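Local coordinates for UPF0130 protein PH1069 (Pyrococcus horikoshii, PDB 2IT2), which probably methylates the N-4 position of a 4-demethylwyosine derivative (wybutosine-86) in tRNA(Phe), using S-adenosyl-L-methionine as methyl donor, at the interface of chains A and B. Numbering follows the deposited sequence. Chains: chain A/B, UPF0130 protein PH1069.

Contact 1: the interface of chains A and B. Residues chain A 98, 100, 156, 164; chain B 153, 172, 176, 180.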
# COMPACT_ATOMS: atom_id res chain seq x y z
N GLN A 98 -8.71 19.50 -3.74
CA GLN A 98 -8.92 18.35 -4.61
C GLN A 98 -9.98 17.46 -3.95
O GLN A 98 -9.89 17.16 -2.76
CB GLN A 98 -7.65 17.52 -4.74
CG GLN A 98 -6.39 18.31 -5.04
CD GLN A 98 -5.19 17.41 -5.23
OE1 GLN A 98 -5.15 16.29 -4.72
NE2 GLN A 98 -4.19 17.91 -5.95
N TRP A 100 -11.62 13.87 -3.72
CA TRP A 100 -11.33 12.45 -3.92
C TRP A 100 -12.39 11.49 -3.37
O TRP A 100 -13.05 11.78 -2.36
CB TRP A 100 -10.01 12.06 -3.21
CG TRP A 100 -8.78 12.75 -3.73
CD1 TRP A 100 -8.31 13.97 -3.37
CD2 TRP A 100 -7.88 12.25 -4.72
NE1 TRP A 100 -7.17 14.27 -4.06
CE2 TRP A 100 -6.87 13.22 -4.91
CE3 TRP A 100 -7.80 11.06 -5.48
CZ2 TRP A 100 -5.82 13.06 -5.81
CZ3 TRP A 100 -6.76 10.90 -6.38
CH2 TRP A 100 -5.78 11.90 -6.54
N LEU A 156 -9.99 10.77 -8.48
CA LEU A 156 -10.13 12.22 -8.48
C LEU A 156 -11.47 12.57 -9.09
O LEU A 156 -11.73 12.20 -10.23
CB LEU A 156 -8.99 12.85 -9.27
CG LEU A 156 -9.06 14.36 -9.38
CD1 LEU A 156 -8.68 15.00 -8.05
CD2 LEU A 156 -8.12 14.81 -10.47
N PHE A 164 -15.96 17.10 -11.75
CA PHE A 164 -15.67 16.75 -13.14
C PHE A 164 -16.49 15.60 -13.71
O PHE A 164 -16.59 15.45 -14.94
CB PHE A 164 -14.18 16.39 -13.30
CG PHE A 164 -13.23 17.42 -12.77
CD1 PHE A 164 -13.48 18.78 -12.94
CD2 PHE A 164 -12.05 17.04 -12.13
CE1 PHE A 164 -12.58 19.74 -12.48
CE2 PHE A 164 -11.14 18.00 -11.67
CZ PHE A 164 -11.41 19.35 -11.85
N MSE B 153 -3.24 7.16 -7.88
CA MSE B 153 -4.48 7.56 -8.52
C MSE B 153 -5.01 6.38 -9.32
O MSE B 153 -4.25 5.57 -9.85
CB MSE B 153 -4.27 8.77 -9.43
CG MSE B 153 -5.57 9.28 -10.08
SE MSE B 153 -5.52 11.16 -10.62
CE MSE B 153 -3.67 11.22 -11.08
N LYS B 172 -7.04 17.59 -16.57
CA LYS B 172 -6.90 17.71 -15.12
C LYS B 172 -6.25 16.45 -14.53
O LYS B 172 -5.41 16.55 -13.64
CB LYS B 172 -8.27 17.94 -14.46
CG LYS B 172 -8.98 19.22 -14.88
CD LYS B 172 -8.18 20.45 -14.50
CE LYS B 172 -8.91 21.72 -14.90
NZ LYS B 172 -8.10 22.92 -14.59
N ILE B 176 -2.55 16.33 -12.42
CA ILE B 176 -2.34 15.75 -11.09
C ILE B 176 -1.35 14.60 -11.18
O ILE B 176 -0.46 14.46 -10.34
CB ILE B 176 -3.68 15.26 -10.49
CG1 ILE B 176 -4.61 16.45 -10.29
CG2 ILE B 176 -3.44 14.52 -9.17
CD1 ILE B 176 -4.14 17.44 -9.23
N GLN B 180 2.15 14.18 -9.11
CA GLN B 180 2.51 13.05 -8.27
C GLN B 180 3.85 12.47 -8.72
O GLN B 180 4.71 12.18 -7.90
CB GLN B 180 1.40 11.99 -8.31
CG GLN B 180 0.09 12.44 -7.69
CD GLN B 180 -1.02 11.41 -7.80
OE1 GLN B 180 -1.21 10.81 -8.86
NE2 GLN B 180 -1.77 11.21 -6.72

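Contact 2: the interface of chains A and B. Residues chain A 152-156, 169, 173; chain B 66, 100, 153-156, 169.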
# COMPACT_ATOMS: atom_id res chain seq x y z
N ARG A 152 -7.11 -1.04 -2.65
CA ARG A 152 -7.28 0.39 -2.36
C ARG A 152 -7.68 1.17 -3.62
O ARG A 152 -7.33 0.78 -4.74
CB ARG A 152 -5.97 0.94 -1.78
CG ARG A 152 -5.94 2.45 -1.56
CD ARG A 152 -4.55 2.91 -1.14
NE ARG A 152 -4.43 4.36 -1.17
CZ ARG A 152 -3.29 5.03 -0.98
NH1 ARG A 152 -2.17 4.37 -0.74
NH2 ARG A 152 -3.28 6.35 -1.03
N MSE A 153 -8.42 2.27 -3.45
CA MSE A 153 -8.83 3.09 -4.59
C MSE A 153 -8.78 4.58 -4.24
O MSE A 153 -9.21 4.98 -3.17
CB MSE A 153 -10.25 2.73 -5.06
CG MSE A 153 -10.63 3.40 -6.41
SE MSE A 153 -12.43 3.12 -7.12
CE MSE A 153 -12.73 1.53 -6.10
N ASP A 154 -8.24 5.39 -5.16
CA ASP A 154 -8.13 6.85 -4.99
C ASP A 154 -8.58 7.54 -6.30
O ASP A 154 -7.79 7.74 -7.23
CB ASP A 154 -6.67 7.24 -4.66
CG ASP A 154 -6.20 6.71 -3.30
OD1 ASP A 154 -6.23 5.49 -3.09
OD2 ASP A 154 -5.78 7.53 -2.45
N VAL A 155 -9.85 7.92 -6.37
CA VAL A 155 -10.40 8.53 -7.59
C VAL A 155 -10.60 10.05 -7.54
O VAL A 155 -11.32 10.56 -6.70
CB VAL A 155 -11.75 7.88 -7.93
CG1 VAL A 155 -12.20 8.30 -9.31
CG2 VAL A 155 -11.63 6.37 -7.84
N LEU A 156 -9.99 10.77 -8.48
CA LEU A 156 -10.13 12.22 -8.48
C LEU A 156 -11.47 12.57 -9.09
O LEU A 156 -11.73 12.20 -10.23
CB LEU A 156 -8.99 12.85 -9.27
CG LEU A 156 -9.06 14.36 -9.38
CD1 LEU A 156 -8.68 15.00 -8.05
CD2 LEU A 156 -8.12 14.81 -10.47
N TYR A 169 -21.32 8.13 -14.13
CA TYR A 169 -19.93 7.79 -13.84
C TYR A 169 -19.80 7.40 -12.37
O TYR A 169 -19.20 6.38 -12.06
CB TYR A 169 -19.00 8.97 -14.12
CG TYR A 169 -17.53 8.65 -13.91
CD1 TYR A 169 -16.77 8.12 -14.95
CD2 TYR A 169 -16.90 8.90 -12.69
CE1 TYR A 169 -15.42 7.87 -14.79
CE2 TYR A 169 -15.53 8.64 -12.52
CZ TYR A 169 -14.80 8.14 -13.59
OH TYR A 169 -13.44 7.94 -13.52
N ILE A 173 -18.41 3.93 -10.32
CA ILE A 173 -17.38 3.96 -9.29
C ILE A 173 -17.90 3.32 -8.00
O ILE A 173 -17.19 2.55 -7.36
CB ILE A 173 -16.94 5.39 -8.98
CG1 ILE A 173 -16.22 5.98 -10.19
CG2 ILE A 173 -16.04 5.41 -7.74
CD1 ILE A 173 -14.96 5.22 -10.58
N PHE B 66 -11.27 -3.92 -11.67
CA PHE B 66 -10.24 -3.20 -10.94
C PHE B 66 -9.55 -4.09 -9.92
O PHE B 66 -10.20 -4.88 -9.23
CB PHE B 66 -10.87 -2.00 -10.23
CG PHE B 66 -9.87 -1.15 -9.50
CD1 PHE B 66 -8.99 -0.32 -10.19
CD2 PHE B 66 -9.80 -1.18 -8.11
CE1 PHE B 66 -8.05 0.45 -9.51
CE2 PHE B 66 -8.87 -0.41 -7.43
CZ PHE B 66 -7.99 0.41 -8.12
N TRP B 100 -8.43 1.99 -17.34
CA TRP B 100 -8.01 2.77 -16.18
C TRP B 100 -6.76 3.62 -16.41
O TRP B 100 -5.86 3.24 -17.17
CB TRP B 100 -7.71 1.84 -14.99
CG TRP B 100 -8.92 1.21 -14.37
CD1 TRP B 100 -9.54 0.05 -14.77
CD2 TRP B 100 -9.70 1.72 -13.28
NE1 TRP B 100 -10.66 -0.18 -13.99
CE2 TRP B 100 -10.78 0.83 -13.08
CE3 TRP B 100 -9.59 2.86 -12.47
CZ2 TRP B 100 -11.74 1.04 -12.08
CZ3 TRP B 100 -10.54 3.06 -11.48
CH2 TRP B 100 -11.61 2.16 -11.30
N MSE B 153 -3.24 7.16 -7.88
CA MSE B 153 -4.48 7.56 -8.52
C MSE B 153 -5.01 6.38 -9.32
O MSE B 153 -4.25 5.57 -9.85
CB MSE B 153 -4.27 8.77 -9.43
CG MSE B 153 -5.57 9.28 -10.08
SE MSE B 153 -5.52 11.16 -10.62
CE MSE B 153 -3.67 11.22 -11.08
N ASP B 154 -6.34 6.31 -9.36
CA ASP B 154 -7.06 5.26 -10.06
C ASP B 154 -8.29 5.93 -10.64
O ASP B 154 -9.26 6.18 -9.91
CB ASP B 154 -7.53 4.18 -9.08
CG ASP B 154 -6.42 3.66 -8.20
OD1 ASP B 154 -5.59 2.88 -8.70
OD2 ASP B 154 -6.37 4.02 -7.00
N VAL B 155 -8.25 6.25 -11.93
CA VAL B 155 -9.39 6.89 -12.60
C VAL B 155 -9.90 6.03 -13.75
O VAL B 155 -9.15 5.61 -14.63
CB VAL B 155 -9.00 8.27 -13.15
CG1 VAL B 155 -10.17 8.84 -13.95
CG2 VAL B 155 -8.63 9.21 -12.00
N LEU B 156 -11.20 5.76 -13.72
CA LEU B 156 -11.85 4.97 -14.76
C LEU B 156 -12.03 5.85 -16.00
O LEU B 156 -12.61 6.92 -15.92
CB LEU B 156 -13.22 4.51 -14.26
CG LEU B 156 -14.05 3.64 -15.20
CD1 LEU B 156 -13.40 2.29 -15.46
CD2 LEU B 156 -15.41 3.46 -14.55
N TYR B 169 -11.42 16.95 -18.54
CA TYR B 169 -11.20 16.06 -17.40
C TYR B 169 -9.87 15.35 -17.61
O TYR B 169 -9.08 15.25 -16.67
CB TYR B 169 -12.36 15.07 -17.26
CG TYR B 169 -12.30 14.11 -16.06
CD1 TYR B 169 -11.73 14.49 -14.84
CD2 TYR B 169 -12.85 12.83 -16.14
CE1 TYR B 169 -11.72 13.60 -13.72
CE2 TYR B 169 -12.84 11.95 -15.05
CZ TYR B 169 -12.27 12.34 -13.84
OH TYR B 169 -12.25 11.44 -12.79

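Contact 1: the interface of chains A and B
Extended backbone in strands 98-104 and 153-159 of chain A, with A:Phe164 in a loop, faces helical backbone of chain B, where B:Lys172, B:Ile176 and B:Gln180 follow one another a turn apart on helix 167-194. B:Ile176 buries the most surface here. With CG1 anti to its carbonyl carbon (chi1 -63°), it points tip to tip at A:Leu156, its CG1 lying 3.9 Å from the CD2 methyl; two branched aliphatic chains suit a meeting without polar partners. The CD1 methyl of B:Ile176 also reaches the tip of A:Gln98, 3.3 Å from the amide NE2. The other end of that amide is held within chain A: the indole NE1 of A:Trp100 donates to OE1 of A:Gln98 at 2.9 Å, in the ring plane and on a carbonyl lone pair, which fixes the amide's rotation and turns NE2 toward the isoleucine. CD1 of A:Leu156 covers the rim of one indole face, 4.0 Å above the plane. The selenium of selenomethionine B:Met153, on a chain bent at its end, lies 4.1 Å from CB of A:Leu156, and the side chain as a whole crosses that of A:Trp100 at about a right angle. Farther along, B:Lys172 crosses A:Phe164 with its aliphatic stem, CG 3.9 Å from CZ, so that a long chain contributes methylenes while its terminal NZ extends beyond the ring. The site is a helix-against-strand apolar patch, joined by the partner's strand 153-159 through B:Met153; no polar bond crosses it.

Contact 2: the interface of chains A and B
B:Asp154 hides the most surface here, and its bonds join strand 153-159 of the two chains. Its backbone N donates to the carbonyl O of A:Asp154 at 3.0 Å, from above the carbonyl plane. Its carboxylate, with CG anti to the carbonyl carbon (chi1 -52°), takes the backbone N-H of A:Asp154 on the anti lone pair of OD2, also at 3.0 Å; a short acidic side chain thus stands in for a backbone acceptor. A:Asp154 turns its own carboxylate to A:Arg152, whose guanidinium grips it side-on, NE 2.9 Å from OD1 in a salt bridge and NH2 on OD2. This pairing probably eases the repulsion between the two nearby carboxylates.

A:Tyr169, with CG anti to the backbone N (chi1 -177°), slides past B:Leu156 in the opposite direction. Its phenol OH donates to the carbonyl O of B:Leu156 at 2.7 Å, in the carbonyl plane and on a lone pair, and the same OH can accept from the backbone N of B:Leu156, 3.1 Å away, while CZ packs 4.0 Å from that leucine's CB. A phenylalanine here lacks the hydroxyl and would probably loosen the hold of this helix on the partner's strand. B:Tyr169 OH donates in turn to A:Leu156 O at 2.7 Å, but almost along the C=O axis, so the exchange is reciprocal without being exactly symmetric. Selenomethionine A:Met153 crosses B:Asp154 obliquely. The site is a strand-to-strand junction, clasped at its flank by a tyrosine from helix 167-194 of each chain.

Contact 1 and contact 2 are neighbouring patches of the A–B interface, the centres of their C-alpha atoms about 9 Å apart. A:Leu156 and B:Met153 belong to both, and strand 153-159 and helix 167-194 serve each. Along that helix in chain B, the tyrosine end supplies polar bonds in contact 2 and the following turns supply apolar cover in contact 1. Together they combine directional bonds, which would set the register of the strands, with apolar packing beside them. The pairing departs from an exact two-fold, and it may or may not be the dimer formed in solution.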